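Local coordinates for protein glutaredoxin (Populus tremula x Populus tremuloides, PDB 2E7P) that binds a [2Fe-2S] cluster together with glutathione and probably reduces glutathione-containing and other low-molecular-weight disulfides in the manner of a CPYC-type glutaredoxin, at residues T69-T73 and V74-F78; V91-Q95 and R96-L100. One frame throughout, in Å; residues are numbered along the deposited sequence.

Contact 1 (T69-T73 and V74-F78); sequences TGRGT and VPNVF. With GSH (glutathione), chain H.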
# COMPACT_ATOMS: atom_id res chain seq x y z
N THR C 69 -14.28 14.10 -6.56
CA THR C 69 -14.74 13.54 -5.29
C THR C 69 -14.08 14.20 -4.09
O THR C 69 -14.51 14.02 -2.92
CB THR C 69 -14.45 12.01 -5.26
OG1 THR C 69 -13.04 11.76 -5.17
CG2 THR C 69 -14.99 11.32 -6.52
N GLY C 70 -13.01 14.94 -4.36
CA GLY C 70 -12.19 15.48 -3.30
C GLY C 70 -11.31 14.45 -2.61
O GLY C 70 -10.71 14.74 -1.58
N ARG C 71 -11.26 13.25 -3.16
CA ARG C 71 -10.37 12.16 -2.69
C ARG C 71 -9.40 11.76 -3.80
O ARG C 71 -9.81 11.14 -4.79
CB ARG C 71 -11.18 10.94 -2.23
CG ARG C 71 -10.32 9.76 -1.72
CD ARG C 71 -11.19 8.63 -1.21
NE ARG C 71 -11.95 9.09 -0.08
CZ ARG C 71 -11.47 9.17 1.17
NH1 ARG C 71 -10.25 8.72 1.44
NH2 ARG C 71 -12.23 9.69 2.13
N GLY C 72 -8.13 12.17 -3.66
CA GLY C 72 -7.11 11.88 -4.69
C GLY C 72 -6.21 10.69 -4.36
O GLY C 72 -5.18 10.45 -5.01
N THR C 73 -6.62 9.93 -3.33
CA THR C 73 -5.89 8.80 -2.81
C THR C 73 -6.69 7.51 -3.09
O THR C 73 -7.89 7.57 -3.41
CB THR C 73 -5.73 8.92 -1.27
OG1 THR C 73 -7.03 9.07 -0.68
CG2 THR C 73 -4.82 10.11 -0.87
N VAL C 74 -6.03 6.36 -2.98
CA VAL C 74 -6.68 5.06 -3.05
C VAL C 74 -6.66 4.42 -1.66
O VAL C 74 -5.76 4.72 -0.87
CB VAL C 74 -5.98 4.15 -4.09
CG1 VAL C 74 -6.12 4.78 -5.49
CG2 VAL C 74 -4.53 3.95 -3.74
N PRO C 75 -7.64 3.56 -1.33
CA PRO C 75 -8.77 3.18 -2.17
C PRO C 75 -9.83 4.30 -2.23
O PRO C 75 -9.96 5.11 -1.30
CB PRO C 75 -9.31 1.93 -1.51
CG PRO C 75 -8.95 2.16 0.07
CD PRO C 75 -7.65 2.91 0.02
N ASN C 76 -10.55 4.34 -3.33
CA ASN C 76 -11.66 5.27 -3.48
C ASN C 76 -12.86 4.39 -3.79
O ASN C 76 -12.91 3.74 -4.83
CB ASN C 76 -11.36 6.28 -4.59
CG ASN C 76 -12.27 7.50 -4.53
OD1 ASN C 76 -13.39 7.42 -4.04
ND2 ASN C 76 -11.75 8.64 -4.98
N VAL C 77 -13.80 4.32 -2.84
CA VAL C 77 -14.87 3.32 -2.89
C VAL C 77 -16.23 3.93 -3.23
O VAL C 77 -16.66 4.91 -2.63
CB VAL C 77 -15.00 2.58 -1.53
CG1 VAL C 77 -16.09 1.52 -1.60
CG2 VAL C 77 -13.63 1.96 -1.09
N PHE C 78 -16.91 3.29 -4.17
CA PHE C 78 -18.27 3.64 -4.56
C PHE C 78 -19.16 2.44 -4.35
O PHE C 78 -18.80 1.30 -4.71
CB PHE C 78 -18.30 3.96 -6.06
CG PHE C 78 -17.70 5.29 -6.40
CD1 PHE C 78 -18.53 6.40 -6.61
CD2 PHE C 78 -16.32 5.44 -6.50
CE1 PHE C 78 -17.97 7.66 -6.92
CE2 PHE C 78 -15.75 6.68 -6.81
CZ PHE C 78 -16.57 7.80 -7.03
N1 GSH H . -7.13 8.13 4.75
CA1 GSH H . -7.00 7.48 3.44
C1 GSH H . -7.89 6.27 3.44
O11 GSH H . -8.19 5.65 2.38
O12 GSH H . -8.33 5.92 4.56
CB1 GSH H . -5.52 7.17 3.17
CG1 GSH H . -5.26 6.61 1.75
CD1 GSH H . -3.82 6.72 1.36
OE1 GSH H . -2.99 7.28 2.06
N2 GSH H . -3.50 6.24 0.16
CA2 GSH H . -2.13 6.33 -0.36
C2 GSH H . -2.21 6.90 -1.76
O2 GSH H . -3.23 6.81 -2.47
CB2 GSH H . -1.48 4.91 -0.38
SG2 GSH H . -1.24 3.77 1.05
N3 GSH H . -1.13 7.52 -2.25
CA3 GSH H . -1.11 8.06 -3.58
C3 GSH H . -1.13 6.88 -4.55
O31 GSH H . -0.65 5.76 -4.25
O32 GSH H . -1.63 7.08 -5.67
O HOH W 1 -8.52 6.89 0.14
O HOH W 2 -9.01 8.73 -5.81
O HOH W 3 -14.63 9.46 -1.53

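Contact 2 (V91-Q95 and R96-L100); sequences VEKHQ and RNELL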
# COMPACT_ATOMS: atom_id res chain seq x y z
N VAL C 91 -13.64 0.75 7.00
CA VAL C 91 -13.39 0.14 8.32
C VAL C 91 -14.48 0.62 9.29
O VAL C 91 -15.12 -0.18 9.96
CB VAL C 91 -11.97 0.50 8.87
CG1 VAL C 91 -11.83 0.09 10.36
CG2 VAL C 91 -10.84 -0.17 8.04
N GLU C 92 -14.71 1.93 9.34
CA GLU C 92 -15.79 2.49 10.19
C GLU C 92 -17.21 1.94 9.91
O GLU C 92 -17.95 1.61 10.85
CB GLU C 92 -15.78 4.00 10.05
CG GLU C 92 -16.38 4.76 11.22
CD GLU C 92 -16.16 6.27 11.04
OE1 GLU C 92 -15.33 6.89 11.80
OE2 GLU C 92 -16.79 6.82 10.10
N LYS C 93 -17.59 1.85 8.64
CA LYS C 93 -18.86 1.22 8.25
C LYS C 93 -19.00 -0.24 8.72
O LYS C 93 -20.05 -0.68 9.23
CB LYS C 93 -19.06 1.29 6.73
CG LYS C 93 -19.04 2.75 6.18
CD LYS C 93 -20.26 3.53 6.64
CE LYS C 93 -20.48 4.83 5.82
NZ LYS C 93 -21.04 5.90 6.71
N HIS C 94 -17.93 -1.00 8.51
CA HIS C 94 -17.87 -2.33 9.08
C HIS C 94 -18.00 -2.32 10.61
O HIS C 94 -18.80 -3.06 11.16
CB HIS C 94 -16.58 -3.04 8.69
CG HIS C 94 -16.41 -4.36 9.39
ND1 HIS C 94 -15.37 -4.61 10.26
CD2 HIS C 94 -17.18 -5.48 9.38
CE1 HIS C 94 -15.47 -5.85 10.71
NE2 HIS C 94 -16.56 -6.40 10.21
N GLN C 95 -17.20 -1.50 11.29
CA GLN C 95 -17.19 -1.53 12.76
C GLN C 95 -18.55 -1.15 13.39
O GLN C 95 -18.90 -1.60 14.49
CB GLN C 95 -16.12 -0.56 13.28
CG GLN C 95 -14.69 -1.14 13.25
CD GLN C 95 -13.63 -0.06 13.55
OE1 GLN C 95 -13.93 1.15 13.56
NE2 GLN C 95 -12.40 -0.49 13.77
N ARG C 96 -19.30 -0.31 12.68
CA ARG C 96 -20.64 0.09 13.12
C ARG C 96 -21.79 -0.73 12.46
O ARG C 96 -22.96 -0.41 12.64
CB ARG C 96 -20.84 1.58 12.86
CG ARG C 96 -19.84 2.50 13.55
CD ARG C 96 -19.94 2.50 15.10
NE ARG C 96 -21.27 2.85 15.63
CZ ARG C 96 -21.70 4.10 15.87
NH1 ARG C 96 -20.92 5.14 15.62
NH2 ARG C 96 -22.93 4.29 16.33
N ASN C 97 -21.45 -1.77 11.70
CA ASN C 97 -22.47 -2.61 11.06
C ASN C 97 -23.30 -1.84 10.05
O ASN C 97 -24.49 -2.05 9.89
CB ASN C 97 -23.41 -3.25 12.12
CG ASN C 97 -23.78 -4.69 11.79
OD1 ASN C 97 -23.34 -5.23 10.77
ND2 ASN C 97 -24.58 -5.32 12.64
N GLU C 98 -22.66 -0.90 9.37
CA GLU C 98 -23.38 -0.08 8.43
C GLU C 98 -23.09 -0.50 6.99
O GLU C 98 -23.77 -0.06 6.08
CB GLU C 98 -23.05 1.38 8.71
CG GLU C 98 -23.88 1.91 9.90
CD GLU C 98 -23.43 3.27 10.38
OE1 GLU C 98 -22.46 3.82 9.81
OE2 GLU C 98 -24.04 3.77 11.36
N LEU C 99 -22.08 -1.35 6.81
CA LEU C 99 -21.60 -1.76 5.49
C LEU C 99 -22.61 -2.66 4.79
O LEU C 99 -22.92 -2.42 3.64
CB LEU C 99 -20.23 -2.45 5.60
CG LEU C 99 -19.45 -2.81 4.34
CD1 LEU C 99 -19.26 -1.55 3.48
CD2 LEU C 99 -18.12 -3.46 4.74
N LEU C 100 -23.16 -3.64 5.51
CA LEU C 100 -24.18 -4.48 4.91
C LEU C 100 -25.45 -3.71 4.41
O LEU C 100 -25.81 -3.87 3.27
CB LEU C 100 -24.49 -5.72 5.76
CG LEU C 100 -25.52 -6.65 5.12
CD1 LEU C 100 -24.96 -7.35 3.88
CD2 LEU C 100 -26.08 -7.62 6.14

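Contact 1 (T69-T73 and V74-F78)
Thr69 to Thr73 leave the end of helix 58-69 and curl over Val74 to Phe78, which run through a cis peptide bond before Pro75 into strand 76-79. A positive phi at Gly70, easy for a residue without a side chain, starts the curl. Thr69 OG1 accepts the Arg71 backbone N at 3.1 Å, an ST turn, while it bonds to Leu65 O of the helix. The Asn76 amide reaches from the strand to the loop and its ND2 gives Thr69 OG1 a weak bond of 3.4 Å. One water accepts from the same ND2 and donates to Arg71 O and Thr73 O, so that the buried Thr73 carbonyl and Asn76 amide both have a partner. The aliphatic part of Arg71 leans on this amide, CD to Asn76 CG 3.7 Å, with guanidinium and amide planes 82° apart. Fully extended through chi2, the chain bends at chi3 (-63°) and carries NH1 toward the gamma-glutamyl carboxylate of glutathione; NH1 to glutathione O11 is 3.8 Å, bridged by a water that also binds Thr73 OG1 and Pro75 O. A leucine in place of Arg71 would probably leave that water with one donor fewer and remove the positive charge Arg71 brings to the carboxylate. At the tip of the loop Val74 clamps the glutathione backbone in two directions: its N donates to glutathione O2 at 2.9 Å and its O accepts from glutathione N2 at 2.9 Å. This is the cis-proline loop of the thioredoxin fold, used here, as in glutaredoxins, to hold glutathione.

Contact 2 (V91-Q95 and R96-L100)
Lys93, Arg96 and Leu99 carry most of this turn, in which helix 87-95 stops and helix 99-110 starts. Lys93 O is the pivot: it accepts Glu98 N at 2.6 Å, nearly straight at 162°, and a weak bond from Leu99 N. The Lys93 side chain starts beside its own backbone N (chi1 -58°), bends at chi2 and crosses Glu98, with CD 3.9 Å from Glu98 OE1. NZ makes a long salt bridge to that oxygen; a lysine suits this partly exposed position, since its methylenes can pack while the ammonium lies near the carboxylate. Arg96 adds the last helical bond, its N to Glu92 O at 3.0 Å, and folds CB and CG over that same carbonyl, CG 3.4 Å from Glu92 O. Leu99 is buried instead: its CB lies 4.1 Å from Lys93 CB, and its side chain also meets Val43, a fitting place for the buried apolar residue of the group. Asn97 takes a positive phi, which asparagine tolerates better than most residues, and its N bonds to His94 O. With Glu98 N on Lys93 O, this is a Schellman motif, the C-terminal cap of helix 87-95, from which the chain turns directly into helix 99-110.

How the contacts relate
Contact 1 is buried near the middle of the chain, whereas contact 2 lies at the surface; their centres are about 18 Å apart and they do not touch. Both are turns between neighbouring elements, but contact 1 leads from a helix into a sheet strand and contact 2 joins two helices. Helix 87-95 ties them together: its first residue, Cys87, packs on Pro75, and its last turn forms contact 2. Chemistry follows place. In contact 1 buried polar groups are served by ordered waters and glutathione, whereas in contact 2 backbone bonds cap a helix among exposed charged side chains, with Leu99 alone buried.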